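Local coordinates for fructose-bisphosphate aldolase class I (PDB 1W8S), which belongs to the DeoC/LacD family of class I aldolases, which share the TIM-barrel fold, and holds a bound 1,6-di-O-phosphono-beta-D-fructofuranose, at residues L4-F8 with D138-V142; L47-R51 with Y68-V73. The protein carries 2 engineered substitutions. One frame throughout, in Å; residues are numbered along the deposited sequence.

Interaction 1: L4-F8 with D138-V142; sequences LTEKF and DLPLV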
loop_
_atom_site.group_PDB
_atom_site.type_symbol
_atom_site.label_atom_id
_atom_site.label_comp_id
_atom_site.label_asym_id
_atom_site.label_seq_id
_atom_site.Cartn_x
_atom_site.Cartn_y
_atom_site.Cartn_z
ATOM N N LEU E 4 17.620 -25.974 -6.358
ATOM C CA LEU E 4 17.678 -25.703 -4.939
ATOM C C LEU E 4 17.017 -26.768 -4.054
ATOM O O LEU E 4 17.302 -26.833 -2.873
ATOM C CB LEU E 4 17.098 -24.318 -4.661
ATOM C CG LEU E 4 18.063 -23.226 -5.105
ATOM C CD1 LEU E 4 17.357 -21.869 -5.025
ATOM C CD2 LEU E 4 19.332 -23.233 -4.263
ATOM N N THR E 5 16.134 -27.573 -4.618
ATOM C CA THR E 5 15.626 -28.742 -3.927
ATOM C C THR E 5 16.790 -29.700 -3.659
ATOM O O THR E 5 16.983 -30.163 -2.539
ATOM C CB THR E 5 14.567 -29.421 -4.769
ATOM O OG1 THR E 5 13.419 -28.583 -4.873
ATOM C CG2 THR E 5 14.081 -30.720 -4.101
ATOM N N GLU E 6 17.622 -29.928 -4.670
ATOM C CA GLU E 6 18.783 -30.803 -4.482
ATOM C C GLU E 6 19.736 -30.251 -3.422
ATOM O O GLU E 6 20.271 -31.016 -2.655
ATOM C CB GLU E 6 19.512 -31.072 -5.811
ATOM C CG GLU E 6 18.674 -31.880 -6.801
ATOM C CD GLU E 6 19.374 -32.101 -8.141
ATOM O OE1 GLU E 6 20.310 -31.329 -8.492
ATOM O OE2 GLU E 6 18.989 -33.063 -8.845
ATOM N N LYS E 7 19.912 -28.935 -3.357
ATOM C CA LYS E 7 20.745 -28.323 -2.326
ATOM C C LYS E 7 20.128 -28.502 -0.938
ATOM O O LYS E 7 20.837 -28.807 0.032
ATOM C CB LYS E 7 20.929 -26.833 -2.609
ATOM C CG LYS E 7 21.838 -26.113 -1.654
ATOM C CD LYS E 7 22.203 -24.731 -2.170
ATOM C CE LYS E 7 23.457 -24.215 -1.523
ATOM N NZ LYS E 7 23.478 -22.712 -1.452
ATOM N N PHE E 8 18.809 -28.294 -0.856
ATOM C CA PHE E 8 18.061 -28.533 0.366
ATOM C C PHE E 8 18.262 -29.969 0.886
ATOM O O PHE E 8 18.587 -30.169 2.047
ATOM C CB PHE E 8 16.587 -28.267 0.174
ATOM C CG PHE E 8 15.812 -28.375 1.445
ATOM C CD1 PHE E 8 15.779 -27.315 2.348
ATOM C CD2 PHE E 8 15.202 -29.582 1.787
ATOM C CE1 PHE E 8 15.103 -27.450 3.565
ATOM C CE2 PHE E 8 14.535 -29.720 2.998
ATOM C CZ PHE E 8 14.482 -28.663 3.881
ATOM N N ASP E 138 20.947 -18.173 -3.985
ATOM C CA ASP E 138 21.058 -19.655 -4.002
ATOM C C ASP E 138 20.798 -20.245 -2.605
ATOM O O ASP E 138 21.566 -21.077 -2.128
ATOM C CB ASP E 138 22.451 -20.056 -4.532
ATOM C CG ASP E 138 22.467 -21.431 -5.200
ATOM O OD1 ASP E 138 21.597 -21.733 -6.058
ATOM O OD2 ASP E 138 23.328 -22.273 -4.912
ATOM N N LEU E 139 19.736 -19.777 -1.950
ATOM C CA LEU E 139 19.251 -20.318 -0.677
ATOM C C LEU E 139 17.913 -20.996 -0.954
ATOM O O LEU E 139 17.010 -20.325 -1.444
ATOM C CB LEU E 139 19.033 -19.171 0.312
ATOM C CG LEU E 139 19.748 -19.241 1.651
ATOM C CD1 LEU E 139 21.196 -19.602 1.481
ATOM C CD2 LEU E 139 19.586 -17.959 2.420
ATOM N N PRO E 140 17.757 -22.299 -0.667
ATOM C CA PRO E 140 16.456 -22.956 -0.824
ATOM C C PRO E 140 15.343 -22.280 -0.042
ATOM O O PRO E 140 15.582 -21.830 1.045
ATOM C CB PRO E 140 16.702 -24.357 -0.274
ATOM C CG PRO E 140 18.170 -24.559 -0.428
ATOM C CD PRO E 140 18.787 -23.234 -0.181
ATOM N N LEU E 141 14.150 -22.207 -0.637
ATOM C CA LEU E 141 12.958 -21.670 -0.022
ATOM C C LEU E 141 12.060 -22.780 0.463
ATOM O O LEU E 141 11.650 -23.633 -0.331
ATOM C CB LEU E 141 12.213 -20.829 -1.053
ATOM C CG LEU E 141 10.849 -20.286 -0.674
ATOM C CD1 LEU E 141 10.981 -19.324 0.476
ATOM C CD2 LEU E 141 10.206 -19.661 -1.930
ATOM N N VAL E 142 11.765 -22.759 1.760
ATOM C CA VAL E 142 10.796 -23.667 2.377
ATOM C C VAL E 142 9.523 -22.872 2.584
ATOM O O VAL E 142 9.533 -21.869 3.325
ATOM C CB VAL E 142 11.284 -24.228 3.739
ATOM C CG1 VAL E 142 10.274 -25.321 4.263
ATOM C CG2 VAL E 142 12.687 -24.737 3.642
#
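Pro140 packs its ring against the first turn of helix 4-12, meeting Leu4, Lys7 and Phe8. Pro140 CG stands 3.5 Å from Leu4 O, the carbonyl that also accepts the backbone N-H of Phe8, while CD leans on Leu4 CD2. The stem of Lys7 passes the proline ring at about a right angle. With CG anti to the backbone N (chi1 -177°) and an extended chain beyond it, Lys7 reaches past Pro140 to the backbone of Asp138. There Lys7 NZ donates to Asp138 O at 2.6 Å, approaching nearly head-on at a C=O...N angle of 170°. The same ammonium makes a weaker, longer salt bridge to Asp138 OD2 at 3.5 Å, so one residue offers it both a main-chain and a side-chain oxygen. The other carboxylate oxygen, Asp138 OD1, lies 3.3 Å from Leu4 CD2, so the methyl and the ammonium meet different oxygens of the group. Next to Lys7 on the same helical turn, Phe8 lays its CB against Pro140 CB at 3.9 Å, and Pro140 CB also lies at the ring edge. Further out, Phe8 CE1 meets Val142 CG2 at 3.6 Å, the two side chains crossing at about a right angle; Phe12 stacks on the Phe8 ring. Asp138 ends helix 120-137 in a Schellman motif, and strand 141-145 follows after two residues, beside strand 108-113. The N-terminal helix thus packs across an alpha-to-beta turn of the TIM barrel.

Interaction 2: L47-R51 with Y68-V73; sequences LRLAR and YYDGSV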
loop_
_atom_site.group_PDB
_atom_site.type_symbol
_atom_site.label_atom_id
_atom_site.label_comp_id
_atom_site.label_asym_id
_atom_site.label_seq_id
_atom_site.Cartn_x
_atom_site.Cartn_y
_atom_site.Cartn_z
ATOM N N LEU E 47 19.727 -25.497 20.534
ATOM C CA LEU E 47 20.853 -25.879 19.676
ATOM C C LEU E 47 21.550 -27.151 20.148
ATOM O O LEU E 47 21.904 -28.010 19.339
ATOM C CB LEU E 47 21.873 -24.736 19.590
ATOM C CG LEU E 47 21.456 -23.559 18.721
ATOM C CD1 LEU E 47 22.339 -22.387 19.010
ATOM C CD2 LEU E 47 21.528 -23.898 17.229
ATOM N N ARG E 48 21.756 -27.273 21.455
ATOM C CA ARG E 48 22.422 -28.446 22.017
ATOM C C ARG E 48 21.572 -29.682 21.780
ATOM O O ARG E 48 22.083 -30.752 21.462
ATOM C CB ARG E 48 22.646 -28.280 23.522
ATOM C CG ARG E 48 23.826 -27.392 23.921
ATOM C CD ARG E 48 24.314 -27.636 25.364
ATOM N NE ARG E 48 23.202 -27.579 26.327
ATOM C CZ ARG E 48 22.703 -26.462 26.868
ATOM N NH1 ARG E 48 23.204 -25.262 26.572
ATOM N NH2 ARG E 48 21.682 -26.544 27.713
ATOM N N LEU E 49 20.268 -29.520 21.954
ATOM C CA LEU E 49 19.295 -30.570 21.697
ATOM C C LEU E 49 19.325 -31.055 20.238
ATOM O O LEU E 49 19.389 -32.249 19.991
ATOM C CB LEU E 49 17.915 -30.037 22.067
ATOM C CG LEU E 49 16.751 -31.012 22.088
ATOM C CD1 LEU E 49 17.013 -32.192 23.053
ATOM C CD2 LEU E 49 15.471 -30.267 22.476
ATOM N N ALA E 50 19.292 -30.133 19.274
ATOM C CA ALA E 50 19.356 -30.508 17.854
ATOM C C ALA E 50 20.646 -31.227 17.507
ATOM O O ALA E 50 20.628 -32.193 16.793
ATOM C CB ALA E 50 19.169 -29.275 16.935
ATOM N N ARG E 51 21.763 -30.740 18.036
ATOM C CA ARG E 51 23.062 -31.395 17.901
ATOM C C ARG E 51 23.062 -32.801 18.519
ATOM O O ARG E 51 23.283 -33.810 17.837
ATOM C CB ARG E 51 24.116 -30.556 18.637
ATOM C CG ARG E 51 25.151 -29.838 17.768
ATOM C CD ARG E 51 26.292 -29.095 18.565
ATOM N NE ARG E 51 26.172 -29.083 20.045
ATOM C CZ ARG E 51 26.458 -30.118 20.860
ATOM N NH1 ARG E 51 26.847 -31.288 20.360
ATOM N NH2 ARG E 51 26.338 -29.995 22.189
ATOM N N TYR E 68 22.039 -15.871 18.926
ATOM C CA TYR E 68 22.374 -17.223 19.398
ATOM C C TYR E 68 22.991 -18.200 18.397
ATOM O O TYR E 68 23.677 -19.139 18.812
ATOM C CB TYR E 68 21.121 -17.898 19.975
ATOM C CG TYR E 68 20.612 -17.241 21.238
ATOM C CD1 TYR E 68 21.105 -17.611 22.489
ATOM C CD2 TYR E 68 19.660 -16.246 21.182
ATOM C CE1 TYR E 68 20.642 -17.004 23.637
ATOM C CE2 TYR E 68 19.203 -15.643 22.324
ATOM C CZ TYR E 68 19.693 -16.024 23.544
ATOM O OH TYR E 68 19.224 -15.420 24.677
ATOM N N TYR E 69 22.722 -18.030 17.103
ATOM C CA TYR E 69 23.167 -19.023 16.138
ATOM C C TYR E 69 24.669 -19.066 16.108
ATOM O O TYR E 69 25.317 -18.026 16.051
ATOM C CB TYR E 69 22.659 -18.758 14.733
ATOM C CG TYR E 69 23.019 -19.883 13.799
ATOM C CD1 TYR E 69 22.601 -21.198 14.061
ATOM C CD2 TYR E 69 23.797 -19.654 12.672
ATOM C CE1 TYR E 69 22.912 -22.242 13.205
ATOM C CE2 TYR E 69 24.139 -20.690 11.819
ATOM C CZ TYR E 69 23.687 -21.975 12.059
ATOM O OH TYR E 69 24.055 -22.953 11.158
ATOM N N ASP E 70 25.192 -20.283 16.183
ATOM C CA ASP E 70 26.622 -20.554 16.396
ATOM C C ASP E 70 27.207 -21.476 15.313
ATOM O O ASP E 70 28.323 -21.998 15.453
ATOM C CB ASP E 70 26.826 -21.152 17.801
ATOM C CG ASP E 70 26.220 -22.546 17.954
ATOM O OD1 ASP E 70 25.525 -23.075 17.036
ATOM O OD2 ASP E 70 26.382 -23.190 18.996
ATOM N N GLY E 71 26.452 -21.702 14.244
ATOM C CA GLY E 71 26.936 -22.491 13.117
ATOM C C GLY E 71 26.946 -24.009 13.281
ATOM O O GLY E 71 27.358 -24.709 12.362
ATOM N N SER E 72 26.423 -24.524 14.391
ATOM C CA SER E 72 26.624 -25.921 14.777
ATOM C C SER E 72 25.658 -26.936 14.137
ATOM O O SER E 72 25.936 -28.133 14.111
ATOM C CB SER E 72 26.565 -26.042 16.297
ATOM O OG SER E 72 25.269 -25.703 16.793
ATOM N N VAL E 73 24.525 -26.446 13.663
ATOM C CA VAL E 73 23.511 -27.230 12.968
ATOM C C VAL E 73 22.992 -26.310 11.853
ATOM O O VAL E 73 22.816 -25.129 12.095
ATOM C CB VAL E 73 22.358 -27.546 13.950
ATOM C CG1 VAL E 73 21.236 -28.245 13.270
ATOM C CG2 VAL E 73 22.872 -28.442 15.060
HETATM O O HOH W 1 25.357 -26.069 19.831
#
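Leu47 reaches from helix 43-53 across to the loop that follows helix 62-68, and its side chain is the main apolar link between them. Its CB points toward the loop, and CG, anti to the carbonyl carbon (chi1 -75°), carries both methyls there. CD1 comes to 3.5 Å from Tyr68 O and also meets the carboxylate of Asp70, which approaches from the opposite direction. CD2 lies at the edge of the Tyr69 ring, 4.3 Å from Tyr69 CD1, with Ser72 OG close by. The loop leads from helix 62-68 into strand 75-81, an alpha-to-beta connection of the TIM barrel, and is braced from within. Asp70 OD1 accepts from Ser72 N, completing an Asx turn, and from Ser72 OG at 2.7 Å; the hydroxyl comes from the syn side, the amide from above the carboxylate plane. Gly71 N stands over the centre of the Tyr69 ring, 3.4 Å above its plane, and Tyr69 OH donates to Val73 O at 2.7 Å. One helical turn beyond Leu47, Arg51 CG packs on Val73 CG2 at 3.8 Å and its CD on Ser72 CB. The chain then bends at chi3 (-5°), and Arg51 NE donates to a water 3.1 Å away, which in turn donates to Ser72 OG. Between these two side chains on the helix, Ala50 CB touches Val73 CG2 and, on the barrel side, Val58 of strand 57-60.

Interactions 1 and 2 belong to one TIM barrel but do not touch: their centres are 20 Å apart and their nearest atoms about 11 Å. Along the chain, 47-51 and 68-73 are nested inside the long loop closed by 4-8 and 138-142. Each joins a helix to a connection leading into a barrel strand, 141-145 in interaction 1 and 75-81 in interaction 2. Neither reaches the bound 1,6-di-O-phosphono-beta-D-fructofuranose, from which the side chains of Val142 and Ala50 are about 9 and 13 Å away. Both border other subunits: Thr5 packs on Lys67 of the second subunit, while Tyr68 OH is hydrogen-bonded to Lys196 N of the third subunit.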